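Local coordinates for hypothetical membrane protein (PDB 6JS9) that probably takes part in corynebacterial heme uptake, its N-terminal domain binding heme, at residues A[20-25]-A[44-49]; A[64-69]-A[140-145]; A[130-135]-A[171-176]; A[11-16]-A[90-95]. All blocks are in the same frame, centred on the assembly; numbering follows the deposited sequence.

Interaction 1 (A[20-25]-A[44-49]); sequences SFRNYI and GGNFAF. With HEM (protoporphyrin IX containing Fe), chain C.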
loop_
_atom_site.group_PDB
_atom_site.type_symbol
_atom_site.label_atom_id
_atom_site.label_comp_id
_atom_site.label_asym_id
_atom_site.label_seq_id
_atom_site.Cartn_x
_atom_site.Cartn_y
_atom_site.Cartn_z
ATOM N N SER A 20 -12.583 2.693 4.405
ATOM C CA SER A 20 -13.371 1.962 5.398
ATOM C C SER A 20 -12.480 1.236 6.394
ATOM O O SER A 20 -12.856 1.072 7.561
ATOM C CB SER A 20 -14.314 0.969 4.719
ATOM O OG SER A 20 -13.593 -0.133 4.189
ATOM N N PHE A 21 -11.301 0.788 5.960
ATOM C CA PHE A 21 -10.373 0.182 6.904
ATOM C C PHE A 21 -9.802 1.220 7.863
ATOM O O PHE A 21 -9.729 0.980 9.075
ATOM C CB PHE A 21 -9.251 -0.541 6.168
ATOM C CG PHE A 21 -8.361 -1.324 7.078
ATOM C CD1 PHE A 21 -8.857 -2.434 7.755
ATOM C CD2 PHE A 21 -7.041 -0.955 7.272
ATOM C CE1 PHE A 21 -8.047 -3.161 8.592
ATOM C CE2 PHE A 21 -6.227 -1.683 8.113
ATOM C CZ PHE A 21 -6.733 -2.787 8.778
ATOM N N ARG A 22 -9.382 2.382 7.344
ATOM C CA ARG A 22 -8.890 3.437 8.230
ATOM C C ARG A 22 -9.955 3.835 9.243
ATOM O O ARG A 22 -9.640 4.097 10.411
ATOM C CB ARG A 22 -8.437 4.666 7.428
ATOM C CG ARG A 22 -7.340 4.380 6.398
ATOM C CD ARG A 22 -6.606 5.649 5.941
ATOM N NE ARG A 22 -7.497 6.708 5.471
ATOM C CZ ARG A 22 -8.095 6.711 4.283
ATOM N NH1 ARG A 22 -7.908 5.704 3.442
ATOM N NH2 ARG A 22 -8.886 7.714 3.945
ATOM N N ASN A 23 -11.220 3.902 8.805
ATOM C CA ASN A 23 -12.311 4.242 9.708
ATOM C C ASN A 23 -12.545 3.122 10.710
ATOM O O ASN A 23 -12.732 3.376 11.905
ATOM C CB ASN A 23 -13.593 4.505 8.918
ATOM C CG ASN A 23 -13.592 5.847 8.202
ATOM O OD1 ASN A 23 -12.806 6.746 8.513
ATOM N ND2 ASN A 23 -14.501 5.994 7.251
ATOM N N TYR A 24 -12.556 1.879 10.225
ATOM C CA TYR A 24 -12.654 0.715 11.093
ATOM C C TYR A 24 -11.618 0.781 12.215
ATOM O O TYR A 24 -11.955 0.606 13.394
ATOM C CB TYR A 24 -12.498 -0.548 10.239
ATOM C CG TYR A 24 -12.162 -1.791 11.017
ATOM C CD1 TYR A 24 -13.100 -2.391 11.859
ATOM C CD2 TYR A 24 -10.908 -2.370 10.907
ATOM C CE1 TYR A 24 -12.782 -3.525 12.567
ATOM C CE2 TYR A 24 -10.584 -3.509 11.603
ATOM C CZ TYR A 24 -11.524 -4.083 12.440
ATOM O OH TYR A 24 -11.194 -5.214 13.151
ATOM N N ILE A 25 -10.366 1.110 11.867
ATOM C CA ILE A 25 -9.271 1.175 12.838
ATOM C C ILE A 25 -9.456 2.350 13.792
ATOM O O ILE A 25 -9.285 2.215 15.010
ATOM C CB ILE A 25 -7.911 1.271 12.111
ATOM C CG1 ILE A 25 -7.510 -0.064 11.468
ATOM C CG2 ILE A 25 -6.801 1.835 13.050
ATOM C CD1 ILE A 25 -7.496 -1.244 12.415
ATOM N N GLY A 44 -4.191 13.841 4.290
ATOM C CA GLY A 44 -5.628 13.754 4.454
ATOM C C GLY A 44 -6.191 12.358 4.588
ATOM O O GLY A 44 -7.408 12.190 4.460
ATOM N N GLY A 45 -5.352 11.352 4.862
ATOM C CA GLY A 45 -5.756 9.959 4.816
ATOM C C GLY A 45 -5.365 9.263 3.531
ATOM O O GLY A 45 -5.410 8.025 3.464
ATOM N N ASN A 46 -4.981 10.028 2.516
ATOM C CA ASN A 46 -4.446 9.488 1.277
ATOM C C ASN A 46 -2.921 9.512 1.360
ATOM O O ASN A 46 -2.227 10.336 0.744
ATOM C CB ASN A 46 -4.979 10.289 0.099
ATOM C CG ASN A 46 -6.489 10.428 0.142
ATOM O OD1 ASN A 46 -7.216 9.433 0.203
ATOM N ND2 ASN A 46 -6.968 11.667 0.151
ATOM N N PHE A 47 -2.422 8.574 2.165
ATOM C CA PHE A 47 -1.021 8.533 2.573
ATOM C C PHE A 47 -0.069 8.754 1.404
ATOM O O PHE A 47 -0.181 8.103 0.362
ATOM C CB PHE A 47 -0.733 7.191 3.235
ATOM C CG PHE A 47 -1.632 6.897 4.406
ATOM C CD1 PHE A 47 -2.220 7.933 5.124
ATOM C CD2 PHE A 47 -1.872 5.597 4.797
ATOM C CE1 PHE A 47 -3.049 7.677 6.203
ATOM C CE2 PHE A 47 -2.700 5.333 5.884
ATOM C CZ PHE A 47 -3.282 6.380 6.585
ATOM N N ALA A 48 0.877 9.673 1.595
ATOM C CA ALA A 48 1.798 10.111 0.550
ATOM C C ALA A 48 3.170 9.468 0.754
ATOM O O ALA A 48 3.801 9.659 1.801
ATOM C CB ALA A 48 1.917 11.633 0.550
ATOM N N PHE A 49 3.628 8.720 -0.248
ATOM C CA PHE A 49 4.929 8.056 -0.242
ATOM C C PHE A 49 5.816 8.643 -1.340
ATOM O O PHE A 49 5.414 8.690 -2.508
ATOM C CB PHE A 49 4.767 6.549 -0.457
ATOM C CG PHE A 49 3.769 5.904 0.489
ATOM C CD1 PHE A 49 4.172 5.441 1.744
ATOM C CD2 PHE A 49 2.441 5.772 0.128
ATOM C CE1 PHE A 49 3.257 4.843 2.625
ATOM C CE2 PHE A 49 1.514 5.169 1.013
ATOM C CZ PHE A 49 1.931 4.710 2.259
HETATM C CHA HEM C . -14.023 -5.831 10.035
HETATM C CHB HEM C . -9.394 -7.255 9.643
HETATM C CHC HEM C . -9.427 -9.007 14.185
HETATM C CHD HEM C . -14.175 -7.997 14.406
HETATM C C1A HEM C . -12.751 -6.037 9.530
HETATM C C2A HEM C . -12.253 -5.597 8.243
HETATM C C3A HEM C . -10.977 -5.977 8.121
HETATM C C4A HEM C . -10.614 -6.680 9.343
HETATM C CMA HEM C . -10.076 -5.708 6.884
HETATM C CAA HEM C . -13.081 -4.809 7.219
HETATM C CBA HEM C . -13.231 -3.366 7.700
HETATM C CGA HEM C . -13.934 -2.579 6.631
HETATM O O1A HEM C . -13.242 -2.081 5.698
HETATM O O2A HEM C . -15.187 -2.468 6.721
HETATM C C1B HEM C . -9.011 -7.857 10.824
HETATM C C2B HEM C . -7.700 -8.443 11.071
HETATM C C3B HEM C . -7.697 -8.933 12.331
HETATM C C4B HEM C . -9.008 -8.660 12.915
HETATM C CMB HEM C . -6.566 -8.448 10.005
HETATM C CAB HEM C . -6.580 -9.652 13.144
HETATM C CBB HEM C . -5.350 -9.923 12.686
HETATM C C1C HEM C . -10.727 -8.909 14.655
HETATM C C2C HEM C . -11.200 -9.308 15.965
HETATM C C3C HEM C . -12.515 -9.029 16.029
HETATM C C4C HEM C . -12.910 -8.430 14.763
HETATM C CMC HEM C . -10.275 -9.942 17.022
HETATM C CAC HEM C . -13.509 -9.260 17.199
HETATM C CBC HEM C . -13.178 -9.835 18.353
HETATM C C1D HEM C . -14.554 -7.308 13.264
HETATM C C2D HEM C . -15.874 -6.756 12.975
HETATM C C3D HEM C . -15.829 -6.162 11.766
HETATM C C4D HEM C . -14.486 -6.312 11.246
HETATM C CMD HEM C . -17.113 -6.831 13.901
HETATM C CAD HEM C . -16.966 -5.411 11.028
HETATM C CBD HEM C . -16.868 -3.959 11.514
HETATM C CGD HEM C . -17.897 -3.060 10.869
HETATM O O1D HEM C . -18.149 -1.975 11.445
HETATM O O2D HEM C . -18.473 -3.408 9.800
HETATM N NA HEM C . -11.719 -6.686 10.169
HETATM N NB HEM C . -9.776 -8.017 11.971
HETATM N NC HEM C . -11.790 -8.364 13.967
HETATM N ND HEM C . -13.744 -7.005 12.179
HETATM FE FE HEM C . -11.677 -7.237 12.187
#
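Arg22 reaches from the heme-binding helix to Gly45 and Phe47, and its side chain shows how one long residue can serve both packing and charge. From CB, the chain sets off with CG anti to the carbonyl carbon (chi1 -58°) and bends at chi3. CD lies 3.5 Å from Phe47 CZ, meeting the ring obliquely. NE comes 3.2 Å from Gly45 O at an angle too poor for a hydrogen bond. Gly45 O sits over the centre of the guanidinium face, 3.1 Å from Arg22 CZ. This is contact through the face, without a hydrogen bond, and the cation-pi term with the Phe47 ring is at most weak. Arg22 NH2 comes loosely within 4.4 Å of Asn46 OD1, not a bond. The arginine's polar grip lies elsewhere: NH1 forms a salt bridge with Asp174 and a hydrogen bond to Gly16 O. Other residues of 20-25 hold the heme. Tyr24 OH ligates the iron at 2.3 Å and is hydrogen-bonded to His77, while Ser20 OG donates a very short 2.5 Å bond to heme O1A. Helix 19-26 therefore lies between the porphyrin and the loop entering strand 48-58, with Ile34 of strand 33-37 touching both Arg22 and Phe47.

Interaction 2 (A[64-69]-A[140-145]); sequences GTVEFN and ADFSQD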
loop_
_atom_site.group_PDB
_atom_site.type_symbol
_atom_site.label_atom_id
_atom_site.label_comp_id
_atom_site.label_asym_id
_atom_site.label_seq_id
_atom_site.Cartn_x
_atom_site.Cartn_y
_atom_site.Cartn_z
ATOM N N GLY A 64 8.335 -0.717 -15.656
ATOM C CA GLY A 64 9.377 -0.427 -14.698
ATOM C C GLY A 64 8.805 -0.504 -13.307
ATOM O O GLY A 64 7.595 -0.671 -13.117
ATOM N N THR A 65 9.696 -0.364 -12.321
ATOM C CA THR A 65 9.304 -0.386 -10.912
ATOM C C THR A 65 9.829 0.852 -10.199
ATOM O O THR A 65 10.977 1.249 -10.404
ATOM C CB THR A 65 9.836 -1.641 -10.207
ATOM O OG1 THR A 65 9.334 -2.800 -10.876
ATOM C CG2 THR A 65 9.393 -1.673 -8.756
ATOM N N VAL A 66 9.001 1.453 -9.344
ATOM C CA VAL A 66 9.442 2.558 -8.499
ATOM C C VAL A 66 9.267 2.154 -7.040
ATOM O O VAL A 66 8.156 1.811 -6.608
ATOM C CB VAL A 66 8.688 3.856 -8.810
ATOM C CG1 VAL A 66 9.194 4.976 -7.916
ATOM C CG2 VAL A 66 8.860 4.222 -10.269
ATOM N N GLU A 67 10.364 2.186 -6.285
ATOM C CA GLU A 67 10.326 1.923 -4.853
ATOM C C GLU A 67 10.120 3.237 -4.113
ATOM O O GLU A 67 10.657 4.274 -4.513
ATOM C CB GLU A 67 11.625 1.261 -4.397
ATOM C CG GLU A 67 11.863 -0.106 -5.013
ATOM C CD GLU A 67 13.157 -0.729 -4.537
ATOM O OE1 GLU A 67 13.968 -0.017 -3.896
ATOM O OE2 GLU A 67 13.359 -1.932 -4.795
ATOM N N PHE A 68 9.352 3.186 -3.027
ATOM C CA PHE A 68 8.945 4.370 -2.277
ATOM C C PHE A 68 9.449 4.316 -0.841
ATOM O O PHE A 68 9.656 3.238 -0.277
ATOM C CB PHE A 68 7.410 4.507 -2.262
ATOM C CG PHE A 68 6.831 4.858 -3.599
ATOM C CD1 PHE A 68 6.514 3.863 -4.514
ATOM C CD2 PHE A 68 6.630 6.188 -3.955
ATOM C CE1 PHE A 68 6.003 4.177 -5.768
ATOM C CE2 PHE A 68 6.112 6.519 -5.205
ATOM C CZ PHE A 68 5.795 5.507 -6.112
ATOM N N ASN A 69 9.658 5.498 -0.259
ATOM C CA ASN A 69 9.880 5.623 1.172
ATOM C C ASN A 69 8.553 5.606 1.905
ATOM O O ASN A 69 7.579 6.218 1.459
ATOM C CB ASN A 69 10.598 6.929 1.497
ATOM C CG ASN A 69 12.028 6.919 1.033
ATOM O OD1 ASN A 69 12.793 6.009 1.368
ATOM N ND2 ASN A 69 12.399 7.920 0.243
ATOM N N ALA A 140 1.461 4.656 -18.250
ATOM C CA ALA A 140 2.773 5.069 -17.776
ATOM C C ALA A 140 3.777 5.054 -18.930
ATOM O O ALA A 140 3.835 4.096 -19.709
ATOM C CB ALA A 140 3.239 4.157 -16.642
ATOM N N ASP A 141 4.572 6.114 -19.037
ATOM C CA ASP A 141 5.578 6.237 -20.095
ATOM C C ASP A 141 6.822 6.859 -19.468
ATOM O O ASP A 141 6.872 8.074 -19.262
ATOM C CB ASP A 141 5.046 7.077 -21.246
ATOM C CG ASP A 141 6.012 7.165 -22.430
ATOM O OD1 ASP A 141 7.206 6.782 -22.316
ATOM O OD2 ASP A 141 5.546 7.627 -23.491
ATOM N N PHE A 142 7.820 6.023 -19.162
ATOM C CA PHE A 142 9.026 6.504 -18.495
ATOM C C PHE A 142 9.895 7.376 -19.391
ATOM O O PHE A 142 10.843 7.991 -18.890
ATOM C CB PHE A 142 9.853 5.329 -17.970
ATOM C CG PHE A 142 9.303 4.717 -16.707
ATOM C CD1 PHE A 142 9.583 5.279 -15.468
ATOM C CD2 PHE A 142 8.496 3.587 -16.757
ATOM C CE1 PHE A 142 9.068 4.718 -14.296
ATOM C CE2 PHE A 142 7.981 3.020 -15.587
ATOM C CZ PHE A 142 8.272 3.592 -14.360
ATOM N N SER A 143 9.613 7.449 -20.692
ATOM C CA SER A 143 10.327 8.409 -21.527
ATOM C C SER A 143 9.741 9.813 -21.437
ATOM O O SER A 143 10.318 10.741 -22.003
ATOM C CB SER A 143 10.328 7.971 -22.986
ATOM O OG SER A 143 9.089 8.301 -23.583
ATOM N N GLN A 144 8.612 9.998 -20.764
ATOM C CA GLN A 144 8.064 11.332 -20.599
ATOM C C GLN A 144 8.522 11.920 -19.269
ATOM O O GLN A 144 9.162 11.256 -18.450
ATOM C CB GLN A 144 6.534 11.317 -20.707
ATOM C CG GLN A 144 6.001 10.842 -22.067
ATOM C CD GLN A 144 6.277 11.812 -23.222
ATOM O OE1 GLN A 144 7.419 12.197 -23.482
ATOM N NE2 GLN A 144 5.219 12.195 -23.929
ATOM N N ASP A 145 8.203 13.194 -19.068
ATOM C CA ASP A 145 8.692 13.911 -17.901
ATOM C C ASP A 145 7.894 13.604 -16.639
ATOM O O ASP A 145 8.338 13.963 -15.540
ATOM C CB ASP A 145 8.692 15.419 -18.184
ATOM C CG ASP A 145 9.587 15.791 -19.369
ATOM O OD1 ASP A 145 10.581 15.064 -19.614
ATOM O OD2 ASP A 145 9.301 16.802 -20.053
#
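Phe142, projecting from a loop, meets Gly64 and Val66 of strand 63-79, a compact case of one aromatic ring joining a turn to a sheet. Its CE1 lies 4.1 Å from Val66 CG2, and the methyl comes in at the ring's edge, near its plane. The ring also nears the Gly64 backbone obliquely, Phe142 CE2 lying 3.8 Å from Gly64 N; the glycine, having no side chain, lets the ring come close to its main chain. Gly64 and Val66 present the same face of the strand, two residues apart, which is why a single ring touches both. The side-chain contact is apolar, and no hydrogen bond joins the segments.

The turn behind the ring probably helps to set its direction, and Phe142 CG stands anti to the carbonyl carbon (chi1 -77°). Asp141 to Gln144 form a type I beta turn, closed by the 3.0 Å bond from Gln144 N to Asp141 O. Asp141 OD1 also takes Ser143 N at 3.0 Å, an Asx turn, and Ser143 OG at 2.7 Å, both donors arriving from the same face of the carboxylate. Phe142 O is in turn hydrogen-bonded to Arg6. Further out, Phe142 packs on Val58 of strand 48-58 and Ile147 of strand 146-155, and Val66 on Pro51, Thr56 and Phe96, so the loop between strands 129-136 and 146-155 lies against strand 63-79 and its neighbours 48-58 and 82-97.

Interaction 3 (A[130-135]-A[171-176]); sequences VLADVS and EALDPT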
loop_
_atom_site.group_PDB
_atom_site.type_symbol
_atom_site.label_atom_id
_atom_site.label_comp_id
_atom_site.label_asym_id
_atom_site.label_seq_id
_atom_site.Cartn_x
_atom_site.Cartn_y
_atom_site.Cartn_z
ATOM N N VAL A 130 1.852 -8.927 -3.735
ATOM C CA VAL A 130 1.069 -8.034 -4.586
ATOM C C VAL A 130 -0.256 -7.770 -3.877
ATOM O O VAL A 130 -1.136 -8.632 -3.827
ATOM C CB VAL A 130 0.846 -8.596 -5.995
ATOM C CG1 VAL A 130 -0.003 -7.629 -6.790
ATOM C CG2 VAL A 130 2.179 -8.816 -6.714
ATOM N N LEU A 131 -0.404 -6.565 -3.337
ATOM C CA LEU A 131 -1.574 -6.230 -2.541
ATOM C C LEU A 131 -2.763 -5.801 -3.398
ATOM O O LEU A 131 -3.913 -6.069 -3.040
ATOM C CB LEU A 131 -1.207 -5.112 -1.561
ATOM C CG LEU A 131 -2.281 -4.648 -0.583
ATOM C CD1 LEU A 131 -2.847 -5.821 0.202
ATOM C CD2 LEU A 131 -1.713 -3.569 0.351
ATOM N N ALA A 132 -2.512 -5.115 -4.512
ATOM C CA ALA A 132 -3.584 -4.558 -5.328
ATOM C C ALA A 132 -3.134 -4.453 -6.777
ATOM O O ALA A 132 -1.959 -4.200 -7.061
ATOM C CB ALA A 132 -4.024 -3.169 -4.832
ATOM N N ASP A 133 -4.093 -4.653 -7.681
ATOM C CA ASP A 133 -3.950 -4.330 -9.095
ATOM C C ASP A 133 -4.524 -2.942 -9.344
ATOM O O ASP A 133 -5.570 -2.582 -8.791
ATOM C CB ASP A 133 -4.690 -5.350 -9.964
ATOM C CG ASP A 133 -3.983 -6.698 -10.041
ATOM O OD1 ASP A 133 -2.775 -6.728 -10.371
ATOM O OD2 ASP A 133 -4.649 -7.729 -9.794
ATOM N N VAL A 134 -3.838 -2.160 -10.178
ATOM C CA VAL A 134 -4.211 -0.774 -10.440
ATOM C C VAL A 134 -4.559 -0.624 -11.913
ATOM O O VAL A 134 -3.814 -1.091 -12.784
ATOM C CB VAL A 134 -3.083 0.206 -10.070
ATOM C CG1 VAL A 134 -3.598 1.651 -10.128
ATOM C CG2 VAL A 134 -2.495 -0.134 -8.714
ATOM N N SER A 135 -5.668 0.052 -12.190
ATOM C CA SER A 135 -6.042 0.432 -13.545
ATOM C C SER A 135 -5.803 1.932 -13.656
ATOM O O SER A 135 -6.588 2.737 -13.147
ATOM C CB SER A 135 -7.487 0.053 -13.844
ATOM O OG SER A 135 -7.701 -1.324 -13.571
ATOM N N GLU A 171 -11.941 -6.990 -4.468
ATOM C CA GLU A 171 -12.674 -5.870 -3.902
ATOM C C GLU A 171 -11.967 -4.556 -4.196
ATOM O O GLU A 171 -10.735 -4.475 -4.190
ATOM C CB GLU A 171 -12.844 -6.040 -2.398
ATOM C CG GLU A 171 -14.058 -5.302 -1.891
ATOM C CD GLU A 171 -14.654 -5.921 -0.640
ATOM O OE1 GLU A 171 -14.751 -7.167 -0.547
ATOM O OE2 GLU A 171 -15.026 -5.142 0.255
ATOM N N ALA A 172 -12.762 -3.523 -4.463
ATOM C CA ALA A 172 -12.200 -2.205 -4.703
ATOM C C ALA A 172 -11.575 -1.659 -3.428
ATOM O O ALA A 172 -12.095 -1.857 -2.323
ATOM C CB ALA A 172 -13.274 -1.248 -5.214
ATOM N N LEU A 173 -10.445 -0.995 -3.583
ATOM C CA LEU A 173 -9.783 -0.293 -2.501
ATOM C C LEU A 173 -9.825 1.194 -2.838
ATOM O O LEU A 173 -10.541 1.609 -3.753
ATOM C CB LEU A 173 -8.364 -0.839 -2.306
ATOM C CG LEU A 173 -8.203 -2.335 -2.001
ATOM C CD1 LEU A 173 -6.714 -2.716 -2.054
ATOM C CD2 LEU A 173 -8.852 -2.758 -0.643
ATOM N N ASP A 174 -9.098 2.008 -2.076
ATOM C CA ASP A 174 -9.031 3.420 -2.413
ATOM C C ASP A 174 -8.393 3.553 -3.793
ATOM O O ASP A 174 -7.514 2.758 -4.145
ATOM C CB ASP A 174 -8.196 4.211 -1.399
ATOM C CG ASP A 174 -8.958 4.551 -0.120
ATOM O OD1 ASP A 174 -10.153 4.231 -0.013
ATOM O OD2 ASP A 174 -8.341 5.162 0.776
ATOM N N PRO A 175 -8.825 4.511 -4.607
ATOM C CA PRO A 175 -8.097 4.783 -5.849
ATOM C C PRO A 175 -6.706 5.322 -5.549
ATOM O O PRO A 175 -6.457 5.924 -4.501
ATOM C CB PRO A 175 -8.973 5.825 -6.553
ATOM C CG PRO A 175 -9.826 6.410 -5.474
ATOM C CD PRO A 175 -10.061 5.304 -4.504
ATOM N N THR A 176 -5.779 5.084 -6.474
ATOM C CA THR A 176 -4.458 5.675 -6.326
ATOM C C THR A 176 -4.465 7.093 -6.876
ATOM O O THR A 176 -5.260 7.438 -7.750
ATOM C CB THR A 176 -3.381 4.836 -7.026
ATOM O OG1 THR A 176 -3.765 4.578 -8.379
ATOM C CG2 THR A 176 -3.168 3.507 -6.298
#
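Thr176 OG1, which meets Val134 across the contact, is gripped by two carbonyls of strand 146-155: it is hydrogen-bonded to Leu149 O and, weakly, to Gly151 O. The case illustrates how a buried hydroxyl can be satisfied on one strand while packing on another. Val134 CG1 lies 3.4 Å from Thr176 OG1, the two side chains reaching toward each other tip to tip. Torsions account for the meeting: CG1 of the valine stands anti to its own backbone nitrogen (chi1 -170°), whereas OG1 of the threonine is placed between its nitrogen and carbonyl carbon (chi1 52°).

A second, wholly apolar meeting lies nearer the start of both segments. Leu173 extends over Ala132, with Leu173 CD1 3.9 Å from Ala132 CB, and the same methyl approaches Leu131 O at 4.5 Å. The touching parts of the two segments run 56° apart, so the loop passes over the strand at an angle instead of pairing with it. Trp15 lies against Leu131, Leu173 and Thr176. Leu173 also stands about 8 Å, side chain to ligand, from the heme, and about 5 Å from the side chain of Tyr167, whose hydroxyl is hydrogen-bonded to the heme. On the strand, two successive residues, Leu131 and Ala132, stand opposite the single Leu103 of strand 100-110, a classic beta bulge in an antiparallel sheet.

Interaction 4 (A[11-16]-A[90-95]); sequences GSLNWG and SDIKMV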
loop_
_atom_site.group_PDB
_atom_site.type_symbol
_atom_site.label_atom_id
_atom_site.label_comp_id
_atom_site.label_asym_id
_atom_site.label_seq_id
_atom_site.Cartn_x
_atom_site.Cartn_y
_atom_site.Cartn_z
ATOM N N GLY A 11 7.728 13.827 -6.545
ATOM C CA GLY A 11 6.326 13.469 -6.573
ATOM C C GLY A 11 5.995 12.529 -5.438
ATOM O O GLY A 11 6.780 12.341 -4.505
ATOM N N SER A 12 4.813 11.918 -5.527
ATOM C CA SER A 12 4.395 10.994 -4.478
ATOM C C SER A 12 3.276 10.095 -4.973
ATOM O O SER A 12 2.440 10.500 -5.786
ATOM C CB SER A 12 3.932 11.743 -3.224
ATOM O OG SER A 12 2.711 12.419 -3.480
ATOM N N LEU A 13 3.264 8.872 -4.460
ATOM C CA LEU A 13 2.086 8.027 -4.517
ATOM C C LEU A 13 1.203 8.357 -3.322
ATOM O O LEU A 13 1.666 8.327 -2.178
ATOM C CB LEU A 13 2.475 6.548 -4.508
ATOM C CG LEU A 13 1.379 5.527 -4.189
ATOM C CD1 LEU A 13 0.300 5.537 -5.273
ATOM C CD2 LEU A 13 1.986 4.140 -4.062
ATOM N N ASN A 14 -0.056 8.696 -3.596
ATOM C CA ASN A 14 -1.030 9.053 -2.578
ATOM C C ASN A 14 -2.052 7.922 -2.506
ATOM O O ASN A 14 -2.811 7.712 -3.457
ATOM C CB ASN A 14 -1.709 10.384 -2.901
ATOM C CG ASN A 14 -0.739 11.537 -2.995
ATOM O OD1 ASN A 14 0.342 11.518 -2.403
ATOM N ND2 ASN A 14 -1.128 12.564 -3.740
ATOM N N TRP A 15 -2.071 7.193 -1.387
ATOM C CA TRP A 15 -2.940 6.017 -1.266
ATOM C C TRP A 15 -3.045 5.608 0.191
ATOM O O TRP A 15 -2.033 5.246 0.795
ATOM C CB TRP A 15 -2.390 4.855 -2.089
ATOM C CG TRP A 15 -3.308 3.671 -2.230
ATOM C CD1 TRP A 15 -4.552 3.662 -2.789
ATOM C CD2 TRP A 15 -3.027 2.308 -1.863
ATOM N NE1 TRP A 15 -5.075 2.385 -2.766
ATOM C CE2 TRP A 15 -4.149 1.537 -2.221
ATOM C CE3 TRP A 15 -1.932 1.670 -1.272
ATOM C CZ2 TRP A 15 -4.217 0.159 -1.987
ATOM C CZ3 TRP A 15 -1.992 0.298 -1.054
ATOM C CH2 TRP A 15 -3.132 -0.438 -1.402
ATOM N N GLY A 16 -4.263 5.616 0.738
ATOM C CA GLY A 16 -4.467 5.223 2.122
ATOM C C GLY A 16 -5.074 3.840 2.261
ATOM O O GLY A 16 -5.845 3.594 3.190
ATOM N N SER A 90 5.252 -2.033 4.648
ATOM C CA SER A 90 6.467 -1.298 4.283
ATOM C C SER A 90 6.969 -1.757 2.916
ATOM O O SER A 90 6.380 -2.633 2.276
ATOM C CB SER A 90 7.566 -1.483 5.330
ATOM O OG SER A 90 8.037 -2.819 5.324
ATOM N N ASP A 91 8.084 -1.156 2.484
ATOM C CA ASP A 91 8.722 -1.447 1.198
ATOM C C ASP A 91 7.696 -1.416 0.067
ATOM O O ASP A 91 7.536 -2.366 -0.702
ATOM C CB ASP A 91 9.466 -2.781 1.245
ATOM C CG ASP A 91 10.624 -2.766 2.224
ATOM O OD1 ASP A 91 11.609 -2.016 1.998
ATOM O OD2 ASP A 91 10.529 -3.493 3.240
ATOM N N ILE A 92 6.967 -0.308 0.005
ATOM C CA ILE A 92 5.939 -0.119 -1.007
ATOM C C ILE A 92 6.609 0.104 -2.358
ATOM O O ILE A 92 7.561 0.890 -2.475
ATOM C CB ILE A 92 5.034 1.058 -0.603
ATOM C CG1 ILE A 92 4.244 0.683 0.662
ATOM C CG2 ILE A 92 4.120 1.490 -1.748
ATOM C CD1 ILE A 92 4.348 1.697 1.771
ATOM N N LYS A 93 6.132 -0.617 -3.379
ATOM C CA LYS A 93 6.627 -0.527 -4.746
ATOM C C LYS A 93 5.449 -0.433 -5.699
ATOM O O LYS A 93 4.393 -1.015 -5.464
ATOM C CB LYS A 93 7.471 -1.754 -5.135
ATOM C CG LYS A 93 8.620 -2.022 -4.208
ATOM C CD LYS A 93 9.255 -3.364 -4.475
ATOM C CE LYS A 93 10.146 -3.726 -3.294
ATOM N NZ LYS A 93 11.035 -4.896 -3.559
ATOM N N MET A 94 5.635 0.282 -6.793
ATOM C CA MET A 94 4.649 0.291 -7.864
ATOM C C MET A 94 5.311 -0.253 -9.120
ATOM O O MET A 94 6.347 0.266 -9.554
ATOM C CB MET A 94 4.094 1.696 -8.085
ATOM C CG MET A 94 2.740 1.696 -8.729
ATOM S SD MET A 94 1.887 3.248 -8.435
ATOM C CE MET A 94 0.457 2.995 -9.477
ATOM N N VAL A 95 4.742 -1.324 -9.672
ATOM C CA VAL A 95 5.254 -1.984 -10.872
ATOM C C VAL A 95 4.316 -1.636 -12.024
ATOM O O VAL A 95 3.131 -2.005 -12.000
ATOM C CB VAL A 95 5.359 -3.506 -10.690
ATOM C CG1 VAL A 95 6.038 -4.154 -11.913
ATOM C CG2 VAL A 95 6.115 -3.854 -9.415
#
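Leu13 and Met94, whose CA atoms stand 8.8 Å apart, bring together strands 11-14 and 82-97, which do not pair with each other but face one another across the interior of the curled antiparallel sheet of this HtaA domain. After a corner at Asp91 the strand runs on extended, and Ile92 and Met94, two residues apart, point to the same side, toward Leu13. Leu13 is the shared partner, an example of a branched residue dividing its two methyls between neighbours. With CG anti to the backbone nitrogen (chi1 164°), its chain heads for the partner strand, and chi2 (65°) turns CD2 to Ile92 and CD1 to the methionine. Leu13 CD2 lies 4.1 Å from Ile92 CG2, and the contact is dispersive only, with no hydrogen bond across it. Phe68, Leu103 and Leu149, from three other strands, also pack on Leu13 and extend this core. Met94 is extended along all three torsions, a shape that carries its sulfur to the leucine, with Met94 SD 4.2 Å from Leu13 CD1.

Read from the N terminus, 11-16 opens the loop that interaction 4 closes at 90-95, and interaction 1 opens and closes within it, joining the heme-binding helix to the start of strand 48-58. Interaction 2 begins inside that same loop at 64-69 but closes only at 140-145, so it crosses interaction 4. Interaction 3, from 130-135 to 171-176, starts before interaction 2 has closed, crossing it along the chain without touching it, and follows interactions 1 and 4 in series. Interactions 2 and 4 also touch, Val66 N being hydrogen-bonded to Met94 O, as do 4 and 3, through Trp15 NE1 and Asp174 O. Together they tie helix 19-26 and loops 140-145 and 171-176 to the antiparallel sheet.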